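Local coordinates for protein 5'-tyrosyl-DNA phosphodiesterase (Caenorhabditis elegans, PDB 4FVA) that belongs to the endonuclease/exonuclease/phosphatase family, with a DNase I-like fold and a magnesium ion bound in the model, at residues I39-N44 and D62-L67. Sequence-based numbering, arbitrary orientation.
Sequences IVKNVN and DKLQSL. With EDO (1,2-ethanediol), chain H.
L64 spreads its two methyls over neighbouring residues of the helix 29-43: CD1 meets V40 CG1 at 4.1 Å, while CD2 rests on the aliphatic chain of K41, 4.0 Å from CE. V40 and L64 are the buried pair, both with their CB aimed across the contact. V40 CG1 stands anti to the backbone N (chi1 171°), which turns this methyl to the leucine, and V40 also packs on Y68 of the strand 68-72. The inner half of the contact is therefore purely apolar, one methyl of the valine against one of the leucine.

The outer side is as close but open to solvent: K41 and L67 are exposed. The aliphatic chain of K41, bent at chi3 (-146°), passes obliquely over L64, with CG and CE both near CD2, and its charged NZ continues beyond the leucine. L67 crosses the same lysine at about a right angle, CD2 lying 4.1 Å from K41 CG. On this solvent side a 1,2-ethanediol, probably from the crystallisation liquor, donates from O1 to L67 O (2.8 Å), and its C1 lies 3.6 Å from OD1 of N44, the first residue past the helix.

L64 of the 3-10 turn 63-66 and L67 just after it thus rest on the last turn of the helix. I39 and V43 of that turn touch W19 and M17 of the strand 13-20, so the helix lies against the sheet, with the 62-67 connection packed on its V40/K41 side, as part of a helical layer on a sheet of the DNase I-like alpha/beta sandwich.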
loop_
_atom_site.group_PDB
_atom_site.type_symbol
_atom_site.label_atom_id
_atom_site.label_comp_id
_atom_site.label_asym_id
_atom_site.label_seq_id
_atom_site.Cartn_x
_atom_site.Cartn_y
_atom_site.Cartn_z
ATOM N N ILE A 39 11.937 5.330 -8.689
ATOM C CA ILE A 39 10.630 5.125 -9.303
ATOM C C ILE A 39 9.567 6.027 -8.668
ATOM O O ILE A 39 8.729 6.608 -9.366
ATOM C CB ILE A 39 10.220 3.621 -9.251
ATOM C CG1 ILE A 39 10.986 2.844 -10.329
ATOM C CG2 ILE A 39 8.719 3.467 -9.456
ATOM C CD1 ILE A 39 11.200 1.376 -10.015
ATOM N N VAL A 40 9.621 6.154 -7.348
ATOM C CA VAL A 40 8.735 7.059 -6.617
ATOM C C VAL A 40 8.836 8.496 -7.160
ATOM O O VAL A 40 7.828 9.132 -7.432
ATOM C CB VAL A 40 9.041 7.062 -5.086
ATOM C CG1 VAL A 40 8.250 8.174 -4.369
ATOM C CG2 VAL A 40 8.735 5.706 -4.469
ATOM N N LYS A 41 10.060 8.979 -7.351
ATOM C CA LYS A 41 10.268 10.339 -7.862
ATOM C C LYS A 41 9.717 10.504 -9.278
ATOM O O LYS A 41 9.358 11.607 -9.679
ATOM C CB LYS A 41 11.751 10.711 -7.830
ATOM C CG LYS A 41 12.328 10.925 -6.417
ATOM C CD LYS A 41 13.828 11.147 -6.544
ATOM C CE LYS A 41 14.593 10.569 -5.382
ATOM N NZ LYS A 41 16.038 10.956 -5.481
ATOM N N ASN A 42 9.698 9.421 -10.052
ATOM C CA ASN A 42 9.159 9.470 -11.420
ATOM C C ASN A 42 7.636 9.317 -11.528
ATOM O O ASN A 42 7.000 9.951 -12.370
ATOM C CB ASN A 42 9.879 8.474 -12.327
ATOM C CG ASN A 42 11.243 8.973 -12.749
ATOM O OD1 ASN A 42 11.378 9.684 -13.766
ATOM N ND2 ASN A 42 12.263 8.641 -11.959
ATOM N N VAL A 43 7.062 8.458 -10.694
ATOM C CA VAL A 43 5.613 8.318 -10.635
ATOM C C VAL A 43 5.043 9.502 -9.872
ATOM O O VAL A 43 3.939 9.945 -10.159
ATOM C CB VAL A 43 5.195 6.995 -9.944
ATOM C CG1 VAL A 43 3.683 6.940 -9.787
ATOM C CG2 VAL A 43 5.697 5.792 -10.746
ATOM N N ASN A 44 5.788 9.975 -8.867
ATOM C CA ASN A 44 5.423 11.182 -8.137
ATOM C C ASN A 44 4.021 11.138 -7.538
ATOM O O ASN A 44 3.230 12.047 -7.752
ATOM C CB ASN A 44 5.575 12.407 -9.070
ATOM C CG ASN A 44 5.715 13.728 -8.312
ATOM O OD1 ASN A 44 6.163 13.768 -7.161
ATOM N ND2 ASN A 44 5.336 14.824 -8.971
ATOM N N ASP A 62 14.640 7.145 3.170
ATOM C CA ASP A 62 14.608 8.237 4.133
ATOM C C ASP A 62 14.884 9.578 3.467
ATOM O O ASP A 62 14.380 10.603 3.910
ATOM C CB ASP A 62 15.608 7.981 5.267
ATOM C CG ASP A 62 15.076 8.395 6.633
ATOM O OD1 ASP A 62 13.839 8.333 6.855
ATOM O OD2 ASP A 62 15.905 8.771 7.493
ATOM N N LYS A 63 15.694 9.568 2.410
ATOM C CA LYS A 63 15.997 10.798 1.679
ATOM C C LYS A 63 14.779 11.380 0.964
ATOM O O LYS A 63 14.814 12.532 0.533
ATOM C CB LYS A 63 17.138 10.584 0.684
ATOM C CG LYS A 63 18.530 10.523 1.333
ATOM C CD LYS A 63 19.590 10.106 0.317
ATOM C CE LYS A 63 20.928 9.807 0.982
ATOM N NZ LYS A 63 21.906 9.261 -0.003
ATOM N N LEU A 64 13.709 10.599 0.821
ATOM C CA LEU A 64 12.483 11.132 0.211
ATOM C C LEU A 64 11.823 12.195 1.096
ATOM O O LEU A 64 10.878 12.866 0.665
ATOM C CB LEU A 64 11.486 10.005 -0.102
ATOM C CG LEU A 64 11.876 9.026 -1.209
ATOM C CD1 LEU A 64 10.934 7.830 -1.241
ATOM C CD2 LEU A 64 11.876 9.751 -2.560
ATOM N N GLN A 65 12.343 12.372 2.313
ATOM C CA GLN A 65 11.780 13.353 3.236
ATOM C C GLN A 65 11.943 14.779 2.721
ATOM O O GLN A 65 11.318 15.715 3.236
ATOM C CB GLN A 65 12.378 13.213 4.642
ATOM C CG GLN A 65 13.843 13.642 4.765
ATOM C CD GLN A 65 14.386 13.462 6.182
ATOM O OE1 GLN A 65 14.754 12.359 6.577
ATOM N NE2 GLN A 65 14.430 14.550 6.949
ATOM N N SER A 66 12.762 14.955 1.693
ATOM C CA SER A 66 12.879 16.279 1.093
ATOM C C SER A 66 11.614 16.587 0.291
ATOM O O SER A 66 11.340 17.744 -0.023
ATOM C CB SER A 66 14.130 16.385 0.211
ATOM O OG SER A 66 14.030 15.575 -0.943
ATOM N N LEU A 67 10.861 15.545 -0.056
ATOM C CA LEU A 67 9.653 15.681 -0.887
ATOM C C LEU A 67 8.354 15.331 -0.139
ATOM O O LEU A 67 7.261 15.754 -0.536
ATOM C CB LEU A 67 9.760 14.782 -2.125
ATOM C CG LEU A 67 10.576 15.218 -3.343
ATOM C CD1 LEU A 67 11.922 15.798 -2.930
ATOM C CD2 LEU A 67 10.764 14.039 -4.315
HETATM C C1 EDO H . 5.426 15.177 -3.981
HETATM O O1 EDO H . 6.291 15.962 -3.154
HETATM C C2 EDO H . 3.983 15.439 -3.571
HETATM O O2 EDO H . 3.896 16.714 -2.925
#